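Local structure of D-glycero-beta-D-manno-heptose-1,7-bisphosphate 7-phosphatase (2O2X) at residues V78-G83 / M135-P140; P15-E20 / C118-A123. The protein catalyses removal of the C-7 phosphate from D-glycero-beta-D-manno-heptose 1,7-bisphosphate, a magnesium-dependent step in the biosynthesis of ADP-L-glycero-beta-D-manno-heptose. All coordinates share one frame; numbering follows the deposited sequence.

Contact 1 of 2, residues V78-G83 / M135-P140; sequences VTNQSG and MRKPNP
The C-terminal end of strand 75-80 meets an irregular loop at 135-140, and Lys137 and Asn80 carry most of the exchange. The CB of Lys137, pointing toward the strand, lies 3.7 Å from ND2 of Asn80. CG is anti to the carbonyl carbon and packs beside OD1 of the same amide, CD comes near the carbonyl oxygen of Val78, and the bend about CG-CD (chi3 -67°) then brings Lys137 CE to 3.7 Å from Asn80 OD1. At the tip, Lys137 NZ donates to Val78 O over 2.9 Å, approaching from above the carbonyl plane. A water that also takes the backbone N-H of Asn80 accepts from NZ, and salt bridges to Asp37 and Asp166 complete the grip on the ammonium group, probably stabilising its positive charge.

Asn80 reads the backbone of Lys137 with both ends of its amide. Asn80 OD1 accepts the N-H of Lys137 N in the carbonyl plane, on a lone pair, at 3.1 Å, while Asn80 ND2 gives a straighter bond (156°) to a lone pair of Lys137 O, 2.9 Å away. This pair of bonds fixes the rotation of the amide. An alanine here would probably loosen the loop and leave Lys137 less well positioned, since both bonds to its backbone would be lost. The extended Arg136 side chain runs past the same amide, its CG 3.6 Å from Asn80 ND2, which lies over one face of the guanidinium.

A cis peptide precedes Pro138, just beyond the gripped residue. Lys137 beside Asp37, the probable nucleophile, with Thr79 at the strand end, matches the phosphate site of HAD phosphatases, in which, by similarity, this lysine and threonine stabilise the phosphoryl group and Arg136 helps recognise the substrate.

Contact 2 of 2, residues P15-E20 / C118-A123; sequences PGVWIE and CAYHEA
This is a buried antiparallel strand contact toward one side of the central sheet, where the start of strand 17-21 meets the end of strand 114-118 and the loop that follows. Val17 and Cys118 form a non-hydrogen-bonded pair with CA atoms 4.8 Å apart, their side chains on the same face of the sheet. Next to them, the N-H of Ala119 points almost straight (172°) at a lone pair of Gly16 O, 2.8 Å away, and CA of Cys118 adds a C-H...O contact to that oxygen. Strand 17-21 thus runs against the direction of its neighbour, extending the parallel core of the HAD-type Rossmann-like fold with an antiparallel edge hairpin formed with strand 12-14.

Beyond the paired strands, the Tyr120 ring folds back over Gly16. CG of Tyr120 is anti to the carbonyl carbon (chi1 -61°), which brings the ring end closer to the glycine, whose CA sits over one face in a CH-pi contact, 3.7 Å from the ring centroid. A beta carbon on Gly16 would run into CE1, so the close fit depends on its absence. The Val17 side chain crosses that of Tyr120 at about a right angle, Val17 CG2 lying 3.8 Å from Tyr120 CE2. The Tyr120 hydroxyl accepts a weak bond from the Gly16 N-H, 3.1 Å from N to OH, and also hydrogen-bonds Glu14.

In the fold
From the N terminus the chain first passes through 15-20, then 78-83, returns to 15-20 at 118-123 to close contact 2, and only afterwards reaches 135-140 to close contact 1. The two loops therefore cross. Contact 2 joins strand 17-21, near the N terminus, to strand 114-118, while contact 1 ties strand 75-80 to the loop leading into helix 141-150. Strand 114-118 lies between 17-21 and 75-80 in the sheet, and Cys118 bridges the contacts: its N and O lie 3.0 Å from Thr79 O and 2.8 Å from Gln81 N, probable hydrogen bonds. The loop after it sets the backbone carbonyl of Tyr120 against the Arg136 side chain and packs His121 against Ser82.

Contact 1 of 2, residues V78-G83 / M135-P140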
# COMPACT_ATOMS: atom_id res chain seq x y z
N VAL A 78 0.10 2.20 0.73
CA VAL A 78 -0.10 3.37 -0.15
C VAL A 78 -1.58 3.36 -0.55
O VAL A 78 -2.05 2.46 -1.24
CB VAL A 78 0.83 3.40 -1.39
CG1 VAL A 78 2.22 3.74 -0.97
CG2 VAL A 78 0.80 2.07 -2.17
N THR A 79 -2.34 4.34 -0.06
CA THR A 79 -3.81 4.26 -0.16
C THR A 79 -4.39 5.59 -0.62
O THR A 79 -4.05 6.64 -0.07
CB THR A 79 -4.46 3.81 1.19
OG1 THR A 79 -5.89 3.84 1.10
CG2 THR A 79 -4.05 4.66 2.36
N ASN A 80 -5.28 5.55 -1.60
CA ASN A 80 -6.10 6.69 -1.96
C ASN A 80 -7.33 6.68 -1.04
O ASN A 80 -8.00 5.67 -0.86
CB ASN A 80 -6.63 6.62 -3.40
CG ASN A 80 -5.57 6.82 -4.51
OD1 ASN A 80 -4.44 7.25 -4.26
ND2 ASN A 80 -5.97 6.55 -5.76
N GLN A 81 -7.61 7.83 -0.45
CA GLN A 81 -8.74 8.05 0.43
C GLN A 81 -9.60 9.19 -0.10
O GLN A 81 -9.75 10.25 0.54
CB GLN A 81 -8.22 8.32 1.85
CG GLN A 81 -7.51 7.11 2.48
CD GLN A 81 -8.47 6.04 2.92
OE1 GLN A 81 -9.52 6.32 3.53
NE2 GLN A 81 -8.13 4.78 2.64
N SER A 82 -10.20 8.97 -1.27
CA SER A 82 -10.97 10.03 -1.94
C SER A 82 -12.19 10.45 -1.15
O SER A 82 -12.69 11.55 -1.36
CB SER A 82 -11.42 9.57 -3.32
OG SER A 82 -12.41 8.57 -3.23
N GLY A 83 -12.67 9.62 -0.24
CA GLY A 83 -13.83 9.97 0.56
C GLY A 83 -13.59 11.24 1.35
O GLY A 83 -14.55 11.94 1.69
N MSE A 135 0.34 12.60 -6.04
CA MSE A 135 0.30 11.58 -4.99
C MSE A 135 -0.86 10.63 -5.13
O MSE A 135 -0.93 9.64 -4.39
CB MSE A 135 0.24 12.20 -3.61
CG MSE A 135 1.46 13.02 -3.29
SE MSE A 135 3.10 11.99 -3.08
CE MSE A 135 2.93 11.46 -1.53
N ARG A 136 -1.78 10.90 -6.04
CA ARG A 136 -2.99 10.08 -6.17
C ARG A 136 -2.72 9.01 -7.22
O ARG A 136 -2.50 9.32 -8.38
CB ARG A 136 -4.21 10.89 -6.58
CG ARG A 136 -5.44 10.02 -6.67
CD ARG A 136 -6.62 10.68 -7.36
NE ARG A 136 -7.70 9.73 -7.59
CZ ARG A 136 -7.95 9.13 -8.75
NH1 ARG A 136 -7.21 9.38 -9.85
NH2 ARG A 136 -8.98 8.29 -8.82
N LYS A 137 -2.75 7.74 -6.83
CA LYS A 137 -2.61 6.61 -7.77
C LYS A 137 -3.72 6.76 -8.80
O LYS A 137 -4.85 7.06 -8.42
CB LYS A 137 -2.72 5.27 -7.05
CG LYS A 137 -1.72 5.03 -5.95
CD LYS A 137 -1.98 3.72 -5.19
CE LYS A 137 -3.28 3.73 -4.40
NZ LYS A 137 -3.57 2.39 -3.73
N PRO A 138 -3.44 6.51 -10.10
CA PRO A 138 -2.25 5.88 -10.68
C PRO A 138 -0.94 6.69 -10.77
O PRO A 138 0.09 6.11 -11.16
CB PRO A 138 -2.74 5.48 -12.08
CG PRO A 138 -3.68 6.60 -12.42
CD PRO A 138 -4.44 6.82 -11.14
N ASN A 139 -0.93 7.96 -10.41
CA ASN A 139 0.33 8.67 -10.33
C ASN A 139 1.19 8.01 -9.23
O ASN A 139 0.65 7.49 -8.24
CB ASN A 139 0.13 10.16 -10.09
CG ASN A 139 -0.62 10.84 -11.22
OD1 ASN A 139 -0.39 10.56 -12.39
ND2 ASN A 139 -1.53 11.73 -10.87
N PRO A 140 2.50 7.88 -9.47
CA PRO A 140 3.40 7.14 -8.58
C PRO A 140 3.95 7.88 -7.36
O PRO A 140 4.83 7.35 -6.67
CB PRO A 140 4.55 6.79 -9.51
CG PRO A 140 4.62 7.96 -10.43
CD PRO A 140 3.19 8.32 -10.69
O HOH W 1 -6.32 3.21 -3.16

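Contact 2 of 2, residues P15-E20 / C118-A123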
# COMPACT_ATOMS: atom_id res chain seq x y z
N PRO A 15 -2.69 19.52 2.77
CA PRO A 15 -4.03 19.22 3.25
C PRO A 15 -4.57 17.85 2.83
O PRO A 15 -5.37 17.28 3.54
CB PRO A 15 -4.88 20.34 2.65
CG PRO A 15 -3.90 21.47 2.52
CD PRO A 15 -2.64 20.84 2.08
N GLY A 16 -4.11 17.32 1.70
CA GLY A 16 -4.60 16.04 1.22
C GLY A 16 -3.58 14.91 1.23
O GLY A 16 -3.81 13.90 0.57
N VAL A 17 -2.47 15.04 1.96
CA VAL A 17 -1.45 14.00 2.00
C VAL A 17 -0.99 13.69 3.41
O VAL A 17 -0.54 14.59 4.14
CB VAL A 17 -0.23 14.32 1.14
CG1 VAL A 17 0.76 13.15 1.18
CG2 VAL A 17 -0.64 14.66 -0.29
N TRP A 18 -1.06 12.41 3.77
CA TRP A 18 -0.69 11.88 5.07
C TRP A 18 0.51 10.97 4.87
O TRP A 18 0.44 10.05 4.04
CB TRP A 18 -1.87 11.07 5.60
CG TRP A 18 -1.71 10.26 6.87
CD1 TRP A 18 -0.93 9.17 7.07
CD2 TRP A 18 -2.46 10.42 8.08
NE1 TRP A 18 -1.09 8.69 8.33
CE2 TRP A 18 -2.05 9.43 8.97
CE3 TRP A 18 -3.44 11.32 8.49
CZ2 TRP A 18 -2.56 9.32 10.26
CZ3 TRP A 18 -3.96 11.21 9.75
CH2 TRP A 18 -3.52 10.22 10.62
N ILE A 19 1.59 11.18 5.61
CA ILE A 19 2.78 10.33 5.52
C ILE A 19 3.25 10.04 6.93
O ILE A 19 3.55 10.96 7.71
CB ILE A 19 3.91 10.98 4.73
CG1 ILE A 19 3.41 11.41 3.35
CG2 ILE A 19 5.09 10.01 4.62
CD1 ILE A 19 4.46 12.02 2.44
N GLU A 20 3.32 8.76 7.28
CA GLU A 20 3.53 8.34 8.67
C GLU A 20 4.44 7.12 8.71
O GLU A 20 4.11 6.07 8.15
CB GLU A 20 2.17 7.96 9.26
CG GLU A 20 2.17 7.54 10.68
CD GLU A 20 0.82 7.07 11.16
OE1 GLU A 20 -0.09 6.78 10.32
OE2 GLU A 20 0.71 6.90 12.39
N CYS A 118 -3.54 9.59 0.26
CA CYS A 118 -3.84 10.76 -0.58
C CYS A 118 -5.34 10.97 -0.67
O CYS A 118 -6.05 10.09 -1.15
CB CYS A 118 -3.27 10.59 -1.97
SG CYS A 118 -3.56 12.11 -2.96
N ALA A 119 -5.81 12.15 -0.24
CA ALA A 119 -7.24 12.48 -0.19
C ALA A 119 -7.78 13.09 -1.48
O ALA A 119 -8.99 13.08 -1.70
CB ALA A 119 -7.51 13.42 0.94
N TYR A 120 -6.90 13.67 -2.29
CA TYR A 120 -7.34 14.50 -3.41
C TYR A 120 -8.12 13.71 -4.46
O TYR A 120 -7.72 12.60 -4.85
CB TYR A 120 -6.14 15.12 -4.09
CG TYR A 120 -5.30 16.04 -3.21
CD1 TYR A 120 -5.87 17.15 -2.58
CD2 TYR A 120 -3.94 15.83 -3.04
CE1 TYR A 120 -5.08 18.01 -1.78
CE2 TYR A 120 -3.15 16.69 -2.25
CZ TYR A 120 -3.73 17.77 -1.64
OH TYR A 120 -2.96 18.60 -0.85
N HIS A 121 -9.22 14.27 -4.95
CA HIS A 121 -10.00 13.60 -5.98
C HIS A 121 -10.77 14.62 -6.80
O HIS A 121 -11.30 15.58 -6.25
CB HIS A 121 -10.95 12.60 -5.33
CG HIS A 121 -11.66 11.68 -6.29
ND1 HIS A 121 -12.84 12.02 -6.92
CD2 HIS A 121 -11.36 10.43 -6.69
CE1 HIS A 121 -13.23 11.01 -7.68
NE2 HIS A 121 -12.35 10.03 -7.56
N GLU A 122 -10.91 14.33 -8.09
CA GLU A 122 -11.61 15.22 -9.06
C GLU A 122 -13.06 15.52 -8.70
O GLU A 122 -13.56 16.62 -9.03
CB GLU A 122 -11.54 14.63 -10.47
CG GLU A 122 -12.25 13.32 -10.66
CD GLU A 122 -13.70 13.45 -11.08
OE1 GLU A 122 -14.12 14.56 -11.52
OE2 GLU A 122 -14.42 12.43 -11.00
N ALA A 123 -13.73 14.58 -8.05
CA ALA A 123 -15.12 14.71 -7.68
C ALA A 123 -15.32 15.25 -6.28
O ALA A 123 -16.41 15.20 -5.72
CB ALA A 123 -15.85 13.38 -7.84